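Local coordinates for protein iron-containing superoxide dismutase B2 (PDB 3ESF) that probably protects the cell from superoxide radicals, using a bound iron ion to convert them into hydrogen peroxide and oxygen, at residues S123-L128 with I157-V162. The protein carries 1 engineered substitution. Sequence-based numbering, arbitrary orientation.
Sequences SGWAWL and ILTCDV. Engineered in segment 157-162: T159 (natural residue Ala). With FE (Fe (III) ion), chain E.
A126 and C160 form the hydrogen-bonded pair at the middle of two antiparallel strands: A126 N donates a hydrogen bond to C160 O, and C160 N donates one to A126 O at 2.9 Å. The ladder runs on to V162 N and G124 O at one end. At the other, L128 N binds L158 O, while L128 O accepts from both I157 N (2.9 Å) and L158 N (3.2 Å), so that two residues face one: a classic beta bulge. Here L128 CD2 also meets I157 CG2 in an apolar contact at 3.9 Å.

W125, W127, T159 and D161 share one face of the sheet. With CG anti to the backbone N (chi1 -167°), the D161 carboxylate lies over the six-membered part of the W125 indole, the planes only 6° apart and D161 CG 3.6 Å from W125 CH2. A broad, flat indole suits this place, backing the carboxylate while D161 OD2 binds the iron at 2.0 Å; D161 OD1 takes a hydrogen bond from W163 N and a weak one from the metal-bound water. T159, an engineered residue, sits on W127: its CB makes a CH-pi contact 3.6 Å from the centroid of the six-membered ring, and its OG1, over the same face, donates to A126 O from above the carbonyl plane. W127 NE1 is hydrogen-bonded to T142 OG1, on the neighbouring strand 137-143.

On the other face, with L128 and L158, the short side chains of A126 and C160 let F113 of helix 106-119 pack against both.

H28, H76 and H165 complete the protein ligands of the iron, and this pairing belongs to the three-stranded sheet of the C-terminal domain of iron/manganese superoxide dismutases, whose edge strand ends on the metal-binding aspartate.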
loop_
_atom_site.group_PDB
_atom_site.type_symbol
_atom_site.label_atom_id
_atom_site.label_comp_id
_atom_site.label_asym_id
_atom_site.label_seq_id
_atom_site.Cartn_x
_atom_site.Cartn_y
_atom_site.Cartn_z
ATOM N N SER A 123 1.587 -0.314 -2.811
ATOM C CA SER A 123 2.693 0.205 -2.015
ATOM C C SER A 123 4.005 0.026 -2.772
ATOM O O SER A 123 4.270 -1.082 -3.302
ATOM C CB SER A 123 2.779 -0.512 -0.637
ATOM O OG SER A 123 1.540 -0.459 0.078
ATOM N N GLY A 124 4.794 1.095 -2.851
ATOM C CA GLY A 124 6.146 1.024 -3.462
ATOM C C GLY A 124 6.993 2.292 -3.431
ATOM O O GLY A 124 6.775 3.184 -2.623
ATOM N N TRP A 125 7.971 2.355 -4.342
ATOM C CA TRP A 125 9.066 3.319 -4.294
ATOM C C TRP A 125 9.437 3.690 -5.728
ATOM O O TRP A 125 9.551 2.799 -6.575
ATOM C CB TRP A 125 10.315 2.699 -3.643
ATOM C CG TRP A 125 10.116 2.251 -2.247
ATOM C CD1 TRP A 125 9.590 1.052 -1.832
ATOM C CD2 TRP A 125 10.431 2.987 -1.076
ATOM N NE1 TRP A 125 9.534 1.013 -0.472
ATOM C CE2 TRP A 125 10.046 2.187 0.028
ATOM C CE3 TRP A 125 10.996 4.251 -0.841
ATOM C CZ2 TRP A 125 10.215 2.601 1.345
ATOM C CZ3 TRP A 125 11.136 4.676 0.496
ATOM C CH2 TRP A 125 10.742 3.846 1.557
ATOM N N ALA A 126 9.635 4.982 -5.986
ATOM C CA ALA A 126 10.175 5.433 -7.277
ATOM C C ALA A 126 11.614 5.804 -7.069
ATOM O O ALA A 126 11.947 6.510 -6.099
ATOM C CB ALA A 126 9.385 6.589 -7.851
ATOM N N TRP A 127 12.481 5.315 -7.957
ATOM C CA TRP A 127 13.906 5.549 -7.821
ATOM C C TRP A 127 14.500 6.214 -9.057
ATOM O O TRP A 127 14.039 6.007 -10.180
ATOM C CB TRP A 127 14.684 4.241 -7.631
ATOM C CG TRP A 127 14.296 3.394 -6.457
ATOM C CD1 TRP A 127 13.259 2.476 -6.409
ATOM C CD2 TRP A 127 14.935 3.335 -5.177
ATOM N NE1 TRP A 127 13.235 1.871 -5.208
ATOM C CE2 TRP A 127 14.229 2.376 -4.412
ATOM C CE3 TRP A 127 16.059 3.966 -4.612
ATOM C CZ2 TRP A 127 14.582 2.052 -3.108
ATOM C CZ3 TRP A 127 16.412 3.658 -3.296
ATOM C CH2 TRP A 127 15.679 2.707 -2.554
ATOM N N LEU A 128 15.554 6.987 -8.821
ATOM C CA LEU A 128 16.556 7.234 -9.837
ATOM C C LEU A 128 17.710 6.297 -9.457
ATOM O O LEU A 128 18.130 6.285 -8.305
ATOM C CB LEU A 128 16.985 8.725 -9.840
ATOM C CG LEU A 128 18.125 9.192 -10.775
ATOM C CD1 LEU A 128 17.870 8.820 -12.243
ATOM C CD2 LEU A 128 18.332 10.704 -10.653
ATOM N N ILE A 157 20.312 6.494 -6.424
ATOM C CA ILE A 157 20.713 7.897 -6.451
ATOM C C ILE A 157 19.689 8.683 -5.631
ATOM O O ILE A 157 20.046 9.456 -4.758
ATOM C CB ILE A 157 20.778 8.442 -7.922
ATOM C CG1 ILE A 157 21.796 7.666 -8.790
ATOM C CG2 ILE A 157 20.980 9.963 -7.945
ATOM C CD1 ILE A 157 23.244 7.563 -8.218
ATOM N N LEU A 158 18.409 8.473 -5.923
ATOM C CA LEU A 158 17.317 9.142 -5.204
ATOM C C LEU A 158 16.137 8.203 -5.046
ATOM O O LEU A 158 15.944 7.316 -5.868
ATOM C CB LEU A 158 16.819 10.383 -5.968
ATOM C CG LEU A 158 17.536 11.731 -6.037
ATOM C CD1 LEU A 158 16.920 12.556 -7.127
ATOM C CD2 LEU A 158 17.532 12.495 -4.701
ATOM N N THR A 159 15.332 8.410 -4.008
ATOM C CA THR A 159 14.040 7.711 -3.926
ATOM C C THR A 159 12.916 8.594 -3.369
ATOM O O THR A 159 13.150 9.485 -2.542
ATOM C CB THR A 159 14.140 6.341 -3.138
ATOM O OG1 THR A 159 13.016 5.494 -3.454
ATOM C CG2 THR A 159 14.232 6.566 -1.642
ATOM N N CYS A 160 11.713 8.348 -3.867
ATOM C CA CYS A 160 10.489 8.879 -3.277
ATOM C C CYS A 160 9.570 7.715 -2.831
ATOM O O CYS A 160 9.165 6.882 -3.669
ATOM C CB CYS A 160 9.771 9.772 -4.302
ATOM S SG CYS A 160 8.192 10.433 -3.725
ATOM N N ASP A 161 9.269 7.663 -1.525
ATOM C CA ASP A 161 8.331 6.699 -0.933
ATOM C C ASP A 161 6.947 7.021 -1.438
ATOM O O ASP A 161 6.516 8.169 -1.315
ATOM C CB ASP A 161 8.350 6.833 0.629
ATOM C CG ASP A 161 7.669 5.691 1.347
ATOM O OD1 ASP A 161 7.176 4.760 0.692
ATOM O OD2 ASP A 161 7.667 5.677 2.620
ATOM N N VAL A 162 6.254 6.036 -2.020
ATOM C CA VAL A 162 4.838 6.244 -2.441
ATOM C C VAL A 162 3.848 5.265 -1.781
ATOM O O VAL A 162 2.701 5.129 -2.218
ATOM C CB VAL A 162 4.657 6.301 -3.978
ATOM C CG1 VAL A 162 5.483 7.414 -4.566
ATOM C CG2 VAL A 162 4.975 4.925 -4.655
HETATM FE FE FE E . 7.344 4.725 4.310
HETATM O O HOH W 1 7.275 2.992 3.059
#